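Local coordinates for protein mandelate racemase/muconate lactonizing enzyme/Enolase superfamily (Rhodobacter sphaeroides, PDB 2HZG) that belongs to the enolase superfamily, pairing an N-terminal alpha/beta domain with a TIM-barrel-like domain that binds a sodium ion, at residues 32-36 and 109-113; 119-123 and 356-362; 183-187 and 217-223. One frame throughout, in Å; residues are numbered along the deposited sequence.

Contacts 1 and 2 are neighbours, with centres about 13 Å apart. Contact 1 packs helix 99-118 on strand 27-35 of the three-stranded antiparallel sheet in the N-terminal domain. Contact 2 follows after that helix, where the chain meets the loop 356-362, late in the barrel part of the sequence. Asp112 of contact 1 links the two through a hydrogen bond to the backbone of Leu362. Contact 3 joins barrel helices 176-190 and 215-220, and its centre is about 44 Å from that of contact 1. Along the chain it is nested inside the loop closed by contact 2. Contact 2 joins the N-terminal and barrel parts, consistent with a domain link; the others each stay within one.

Contact 1 (32-36 and 109-113); sequences RVAAG and ALWDL
Val33 meets three residues of helix 99-118 with its two methyl groups. CG2 touches CB of Ala109 at 3.7 Å. CG1 touches both leucines, CD2 of Leu110 at 3.8 Å and CD1 of Leu113 at 3.9 Å. This split follows from the torsion of Val33, with CG1 opposite the backbone N (chi1 178°) and CG2 beside it. Ala109 offers a single methyl, so the helix can come close to the strand here; the CA atoms of Val33 and Ala109 are 6.3 Å apart. Leu113 has CG anti to its own backbone N (chi1 -168°). This carries CD1 over the strand, where it reaches CB of Ala35 at 3.8 Å and also lies against the O of Val33 and the N of Ala35. The side chains of Val33 and Leu113 cross nearly at a right angle. No hydrogen bond joins the two segments, and the touching surfaces are almost wholly apolar. Val33 and Ala35 alternate with Ala34, whose side chain points away from the helix. The axes of strand 32-35 and helix 109-113 cross at -47°. Strand 27-35 is the middle strand of the antiparallel sheet, between 5-14 and 38-44. Ile5 of the first also touches Val33 and Leu110, and His38 of the other touches Leu113. Ile82 of helix 79-92 also touches Leu110.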
loop_
_atom_site.group_PDB
_atom_site.type_symbol
_atom_site.label_atom_id
_atom_site.label_comp_id
_atom_site.label_asym_id
_atom_site.label_seq_id
_atom_site.Cartn_x
_atom_site.Cartn_y
_atom_site.Cartn_z
ATOM N N ARG A 32 15.279 -14.641 8.934
ATOM C CA ARG A 32 16.673 -15.074 8.964
ATOM C C ARG A 32 17.082 -15.454 7.558
ATOM O O ARG A 32 16.513 -16.381 6.975
ATOM C CB ARG A 32 16.870 -16.275 9.912
ATOM C CG ARG A 32 18.348 -16.698 10.057
ATOM C CD ARG A 32 18.533 -17.966 10.888
ATOM N NE ARG A 32 17.784 -19.095 10.350
ATOM C CZ ARG A 32 17.297 -20.100 11.075
ATOM N NH1 ARG A 32 17.494 -20.141 12.399
ATOM N NH2 ARG A 32 16.609 -21.069 10.471
ATOM N N VAL A 33 18.061 -14.742 7.014
ATOM C CA VAL A 33 18.582 -15.041 5.689
ATOM C C VAL A 33 19.919 -15.781 5.861
ATOM O O VAL A 33 20.736 -15.396 6.717
ATOM C CB VAL A 33 18.769 -13.754 4.847
ATOM C CG1 VAL A 33 19.361 -14.080 3.466
ATOM C CG2 VAL A 33 17.430 -12.995 4.694
ATOM N N ALA A 34 20.117 -16.843 5.082
ATOM C CA ALA A 34 21.389 -17.571 5.053
ATOM C C ALA A 34 21.987 -17.505 3.653
ATOM O O ALA A 34 21.299 -17.771 2.663
ATOM C CB ALA A 34 21.202 -19.052 5.483
ATOM N N ALA A 35 23.269 -17.173 3.580
ATOM C CA ALA A 35 23.995 -17.209 2.319
ATOM C C ALA A 35 25.329 -17.886 2.598
ATOM O O ALA A 35 26.219 -17.286 3.200
ATOM C CB ALA A 35 24.204 -15.800 1.761
ATOM N N GLY A 36 25.442 -19.146 2.194
ATOM C CA GLY A 36 26.686 -19.913 2.377
ATOM C C GLY A 36 27.148 -19.939 3.820
ATOM O O GLY A 36 28.290 -19.605 4.106
ATOM N N ALA A 109 17.951 -7.710 6.871
ATOM C CA ALA A 109 18.702 -8.948 7.160
ATOM C C ALA A 109 19.908 -9.103 6.238
ATOM O O ALA A 109 20.916 -9.687 6.632
ATOM C CB ALA A 109 17.786 -10.196 7.057
ATOM N N LEU A 110 19.800 -8.576 5.015
ATOM C CA LEU A 110 20.923 -8.539 4.071
ATOM C C LEU A 110 22.048 -7.616 4.521
ATOM O O LEU A 110 23.228 -7.983 4.427
ATOM C CB LEU A 110 20.452 -8.160 2.648
ATOM C CG LEU A 110 19.401 -9.077 2.027
ATOM C CD1 LEU A 110 19.185 -8.683 0.560
ATOM C CD2 LEU A 110 19.853 -10.528 2.172
ATOM N N TRP A 111 21.694 -6.434 5.016
ATOM C CA TRP A 111 22.665 -5.551 5.642
ATOM C C TRP A 111 23.327 -6.177 6.867
ATOM O O TRP A 111 24.539 -6.059 7.030
ATOM C CB TRP A 111 22.026 -4.230 6.032
ATOM C CG TRP A 111 21.614 -3.418 4.826
ATOM C CD1 TRP A 111 20.359 -3.270 4.341
ATOM C CD2 TRP A 111 22.475 -2.670 3.968
ATOM N NE1 TRP A 111 20.375 -2.451 3.236
ATOM C CE2 TRP A 111 21.664 -2.082 2.976
ATOM C CE3 TRP A 111 23.867 -2.435 3.940
ATOM C CZ2 TRP A 111 22.187 -1.272 1.965
ATOM C CZ3 TRP A 111 24.383 -1.641 2.938
ATOM C CH2 TRP A 111 23.549 -1.056 1.967
ATOM N N ASP A 112 22.518 -6.828 7.708
ATOM C CA ASP A 112 23.019 -7.565 8.859
ATOM C C ASP A 112 24.002 -8.672 8.421
ATOM O O ASP A 112 25.117 -8.753 8.949
ATOM C CB ASP A 112 21.851 -8.139 9.677
ATOM C CG ASP A 112 22.295 -8.649 11.060
ATOM O OD1 ASP A 112 23.116 -7.964 11.724
ATOM O OD2 ASP A 112 21.825 -9.727 11.481
ATOM N N LEU A 113 23.593 -9.491 7.442
ATOM C CA LEU A 113 24.416 -10.588 6.918
ATOM C C LEU A 113 25.736 -10.050 6.348
ATOM O O LEU A 113 26.807 -10.498 6.724
ATOM C CB LEU A 113 23.654 -11.376 5.832
ATOM C CG LEU A 113 24.178 -12.733 5.310
ATOM C CD1 LEU A 113 23.049 -13.506 4.610
ATOM C CD2 LEU A 113 25.403 -12.611 4.396
#

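Contact 2 (119-123 and 356-362); sequences SAPAW and APEAPGL
Pro121 lies over the loop backbone at Pro357 to Ala359 and meets its carbonyl oxygens with the carbons of its ring. CB is 3.4 Å from the O of Ala359, and CG is 3.4 Å from the O of Glu358. The same CG also sits over one face of the Trp123 indole, offset toward the rim. Trp123 has its CG between the backbone N and the carbonyl carbon (chi1 52°). This turns the indole toward the loop, where NE1 gives a hydrogen bond to the O of Pro357 at 2.9 Å. The oxygen is close to the ring plane, but the donor stands above the carbonyl plane. CD1 of Trp123 packs on CB of Ala356 at 3.7 Å, and CG of Glu358 meets CZ2 at the ring edge. Pro121 is the N-cap residue of helix 122-125, and it forms a single beta bridge with Gly361. In this bridge the N of Gly361 donates a hydrogen bond to the O of Ala120 at 2.8 Å, and the N of Ala122 donates one to the O of Gly361 at 2.9 Å. The loop carbonyl thus satisfies an N-H of the first helical turn. CD2 of Leu362 lies against CB of Ala122 at 4.2 Å. CG of Pro360 rests on CA of Ser119 at 4.0 Å. Gln317 and Ala320 also touch Trp123, and Ser131 bonds to the O of Ala356.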
loop_
_atom_site.group_PDB
_atom_site.type_symbol
_atom_site.label_atom_id
_atom_site.label_comp_id
_atom_site.label_asym_id
_atom_site.label_seq_id
_atom_site.Cartn_x
_atom_site.Cartn_y
_atom_site.Cartn_z
ATOM N N SER A 119 32.591 -7.966 9.156
ATOM C CA SER A 119 32.877 -7.325 10.453
ATOM C C SER A 119 32.730 -5.791 10.374
ATOM O O SER A 119 33.611 -5.051 10.828
ATOM C CB SER A 119 34.290 -7.688 10.966
ATOM O OG SER A 119 34.346 -8.996 11.497
ATOM N N ALA A 120 31.643 -5.320 9.756
ATOM C CA ALA A 120 31.400 -3.884 9.645
ATOM C C ALA A 120 29.959 -3.590 10.046
ATOM O O ALA A 120 29.063 -4.362 9.695
ATOM C CB ALA A 120 31.681 -3.363 8.206
ATOM N N PRO A 121 29.737 -2.472 10.768
ATOM C CA PRO A 121 28.363 -2.079 11.077
ATOM C C PRO A 121 27.619 -1.695 9.802
ATOM O O PRO A 121 28.216 -1.205 8.839
ATOM C CB PRO A 121 28.517 -0.876 12.014
ATOM C CG PRO A 121 29.883 -0.376 11.839
ATOM C CD PRO A 121 30.730 -1.529 11.314
ATOM N N ALA A 122 26.316 -1.936 9.809
ATOM C CA ALA A 122 25.466 -1.659 8.674
ATOM C C ALA A 122 25.576 -0.200 8.255
ATOM O O ALA A 122 25.619 0.084 7.060
ATOM C CB ALA A 122 24.000 -2.049 8.988
ATOM N N TRP A 123 25.661 0.719 9.223
ATOM C CA TRP A 123 25.778 2.162 8.894
ATOM C C TRP A 123 27.042 2.486 8.107
ATOM O O TRP A 123 27.043 3.421 7.318
ATOM C CB TRP A 123 25.714 3.083 10.113
ATOM C CG TRP A 123 26.672 2.745 11.249
ATOM C CD1 TRP A 123 26.381 2.004 12.371
ATOM C CD2 TRP A 123 28.049 3.158 11.391
ATOM N NE1 TRP A 123 27.491 1.930 13.190
ATOM C CE2 TRP A 123 28.522 2.626 12.614
ATOM C CE3 TRP A 123 28.924 3.934 10.608
ATOM C CZ2 TRP A 123 29.838 2.833 13.065
ATOM C CZ3 TRP A 123 30.229 4.114 11.042
ATOM C CH2 TRP A 123 30.670 3.576 12.268
ATOM N N ALA A 356 23.239 3.688 16.699
ATOM C CA ALA A 356 23.336 2.541 15.819
ATOM C C ALA A 356 24.620 1.807 16.224
ATOM O O ALA A 356 25.711 2.413 16.236
ATOM C CB ALA A 356 23.387 2.993 14.365
ATOM N N PRO A 357 24.493 0.528 16.623
ATOM C CA PRO A 357 25.639 -0.191 17.186
ATOM C C PRO A 357 26.924 -0.111 16.359
ATOM O O PRO A 357 26.907 -0.175 15.123
ATOM C CB PRO A 357 25.126 -1.631 17.282
ATOM C CG PRO A 357 23.650 -1.446 17.533
ATOM C CD PRO A 357 23.273 -0.304 16.647
ATOM N N GLU A 358 28.035 0.033 17.065
ATOM C CA GLU A 358 29.341 0.007 16.421
ATOM C C GLU A 358 29.688 -1.427 15.956
ATOM O O GLU A 358 30.420 -1.632 14.972
ATOM C CB GLU A 358 30.395 0.728 17.298
ATOM C CG GLU A 358 30.663 2.187 16.791
ATOM C CD GLU A 358 30.673 3.288 17.863
ATOM O OE1 GLU A 358 30.704 4.485 17.483
ATOM O OE2 GLU A 358 30.653 2.991 19.079
ATOM N N ALA A 359 29.065 -2.414 16.582
ATOM C CA ALA A 359 29.239 -3.813 16.231
ATOM C C ALA A 359 28.739 -4.177 14.796
ATOM O O ALA A 359 27.987 -3.408 14.179
ATOM C CB ALA A 359 28.556 -4.660 17.271
ATOM N N PRO A 360 29.187 -5.335 14.262
ATOM C CA PRO A 360 28.905 -5.744 12.868
ATOM C C PRO A 360 27.424 -5.926 12.526
ATOM O O PRO A 360 26.642 -6.386 13.368
ATOM C CB PRO A 360 29.625 -7.099 12.747
ATOM C CG PRO A 360 30.740 -7.020 13.766
ATOM C CD PRO A 360 30.053 -6.331 14.934
ATOM N N GLY A 361 27.068 -5.613 11.277
ATOM C CA GLY A 361 25.681 -5.667 10.826
ATOM C C GLY A 361 24.806 -4.746 11.658
ATOM O O GLY A 361 25.164 -3.604 11.929
ATOM N N LEU A 362 23.665 -5.265 12.090
ATOM C CA LEU A 362 22.771 -4.532 12.979
ATOM C C LEU A 362 23.259 -4.545 14.433
ATOM O O LEU A 362 22.673 -3.881 15.289
ATOM C CB LEU A 362 21.328 -5.067 12.853
ATOM C CG LEU A 362 20.695 -4.844 11.455
ATOM C CD1 LEU A 362 19.293 -5.473 11.313
ATOM C CD2 LEU A 362 20.639 -3.349 11.097
#

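Contact 3 (183-187 and 217-223); sequences IMAAR and TLDAAGV
Bends at chi2 (50°) and chi3 (75°) fold the Arg187 side chain back so that its guanidinium meets the O of Ala221 edge-on. NE and NH2 both give hydrogen bonds to this one oxygen, at 2.8 and 3.0 Å. The oxygen lies almost in the guanidinium plane. The bond from NE is the straighter of the two (156° at the hydrogen). Met184 is bent at chi2 and chi3, which lays its CE against the end of helix 215-220. There CE packs on CB of Ala220 at 3.8 Å and on CB of Ala221 at 3.7 Å. Ile183 packs with its CG2 and CD1. CG2 presses on CB of Ala221 at 3.5 Å, and CD1 reaches CD2 of Leu218 at 3.7 Å. Ala221 is therefore held by three side chains of helix 176-190. Gly222 closes helix 215-220 with positive phi in a Schellman motif. These two helices lie on the outside of the barrel, following strands 163-167 and 195-199, which are adjacent in the sheet. Val198 of the second strand touches Leu218 and Val223. A water accepts a hydrogen bond from Arg187 NH2, a weak one, and donates to the O of Gly222. NH1 bonds to the O atoms of Gly191 and Gly194. The positive group thus meets the Ala221 carbonyl at the C-terminal end of helix 215-220, where the helix dipole would probably add to the attraction.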
loop_
_atom_site.group_PDB
_atom_site.type_symbol
_atom_site.label_atom_id
_atom_site.label_comp_id
_atom_site.label_asym_id
_atom_site.label_seq_id
_atom_site.Cartn_x
_atom_site.Cartn_y
_atom_site.Cartn_z
ATOM N N ILE A 183 -3.154 15.553 27.767
ATOM C CA ILE A 183 -1.929 16.231 27.354
ATOM C C ILE A 183 -1.336 17.029 28.513
ATOM O O ILE A 183 -0.123 17.027 28.726
ATOM C CB ILE A 183 -2.201 17.108 26.086
ATOM C CG1 ILE A 183 -2.494 16.195 24.867
ATOM C CG2 ILE A 183 -1.036 18.031 25.780
ATOM C CD1 ILE A 183 -3.171 16.908 23.671
ATOM N N MET A 184 -2.208 17.706 29.261
ATOM C CA MET A 184 -1.785 18.444 30.460
ATOM C C MET A 184 -1.235 17.522 31.542
ATOM O O MET A 184 -0.261 17.865 32.205
ATOM C CB MET A 184 -2.936 19.285 31.000
ATOM C CG MET A 184 -3.321 20.457 30.090
ATOM S SD MET A 184 -1.910 21.519 29.709
ATOM C CE MET A 184 -2.396 22.083 28.075
ATOM N N ALA A 185 -1.847 16.353 31.697
ATOM C CA ALA A 185 -1.362 15.322 32.631
ATOM C C ALA A 185 0.026 14.794 32.220
ATOM O O ALA A 185 0.907 14.651 33.066
ATOM C CB ALA A 185 -2.373 14.191 32.764
ATOM N N ALA A 186 0.232 14.566 30.919
ATOM C CA ALA A 186 1.576 14.259 30.388
ATOM C C ALA A 186 2.602 15.341 30.752
ATOM O O ALA A 186 3.695 15.040 31.257
ATOM C CB ALA A 186 1.524 14.046 28.864
ATOM N N ARG A 187 2.253 16.604 30.506
ATOM C CA ARG A 187 3.118 17.712 30.879
ATOM C C ARG A 187 3.349 17.745 32.404
ATOM O O ARG A 187 4.475 17.971 32.855
ATOM C CB ARG A 187 2.549 19.050 30.375
ATOM C CG ARG A 187 3.343 20.316 30.774
ATOM C CD ARG A 187 4.850 20.236 30.493
ATOM N NE ARG A 187 5.167 20.380 29.081
ATOM C CZ ARG A 187 6.363 20.151 28.542
ATOM N NH1 ARG A 187 7.387 19.743 29.300
ATOM N NH2 ARG A 187 6.543 20.325 27.237
ATOM N N THR A 217 -4.331 23.684 22.907
ATOM C CA THR A 217 -3.995 22.793 24.007
ATOM C C THR A 217 -2.552 22.300 23.863
ATOM O O THR A 217 -1.788 22.314 24.821
ATOM C CB THR A 217 -4.913 21.569 24.012
ATOM O OG1 THR A 217 -6.284 22.001 24.072
ATOM C CG2 THR A 217 -4.596 20.662 25.191
ATOM N N LEU A 218 -2.198 21.850 22.666
ATOM C CA LEU A 218 -0.833 21.380 22.398
ATOM C C LEU A 218 0.182 22.500 22.664
ATOM O O LEU A 218 1.233 22.263 23.265
ATOM C CB LEU A 218 -0.706 20.870 20.962
ATOM C CG LEU A 218 -1.480 19.592 20.617
ATOM C CD1 LEU A 218 -1.717 19.482 19.097
ATOM C CD2 LEU A 218 -0.775 18.327 21.162
ATOM N N ASP A 219 -0.130 23.717 22.231
ATOM C CA ASP A 219 0.785 24.842 22.450
ATOM C C ASP A 219 0.858 25.226 23.940
ATOM O O ASP A 219 1.933 25.531 24.439
ATOM C CB ASP A 219 0.437 26.054 21.575
ATOM C CG ASP A 219 0.988 25.937 20.137
ATOM O OD1 ASP A 219 1.741 24.970 19.821
ATOM O OD2 ASP A 219 0.650 26.821 19.309
ATOM N N ALA A 220 -0.274 25.160 24.645
ATOM C CA ALA A 220 -0.304 25.468 26.084
ATOM C C ALA A 220 0.574 24.478 26.882
ATOM O O ALA A 220 1.212 24.858 27.864
ATOM C CB ALA A 220 -1.756 25.482 26.612
ATOM N N ALA A 221 0.605 23.219 26.443
ATOM C CA ALA A 221 1.451 22.187 27.053
ATOM C C ALA A 221 2.889 22.201 26.531
ATOM O O ALA A 221 3.708 21.384 26.946
ATOM C CB ALA A 221 0.823 20.809 26.862
ATOM N N GLY A 222 3.181 23.110 25.606
ATOM C CA GLY A 222 4.526 23.278 25.047
ATOM C C GLY A 222 4.976 22.067 24.237
ATOM O O GLY A 222 6.163 21.738 24.211
ATOM N N VAL A 223 4.023 21.411 23.580
ATOM C CA VAL A 223 4.304 20.215 22.771
ATOM C C VAL A 223 5.170 20.532 21.536
ATOM O O VAL A 223 4.917 21.496 20.788
ATOM C CB VAL A 223 2.996 19.470 22.401
ATOM C CG1 VAL A 223 3.268 18.255 21.488
ATOM C CG2 VAL A 223 2.268 19.016 23.670
HETATM O O HOH W 1 8.127 20.040 24.628
#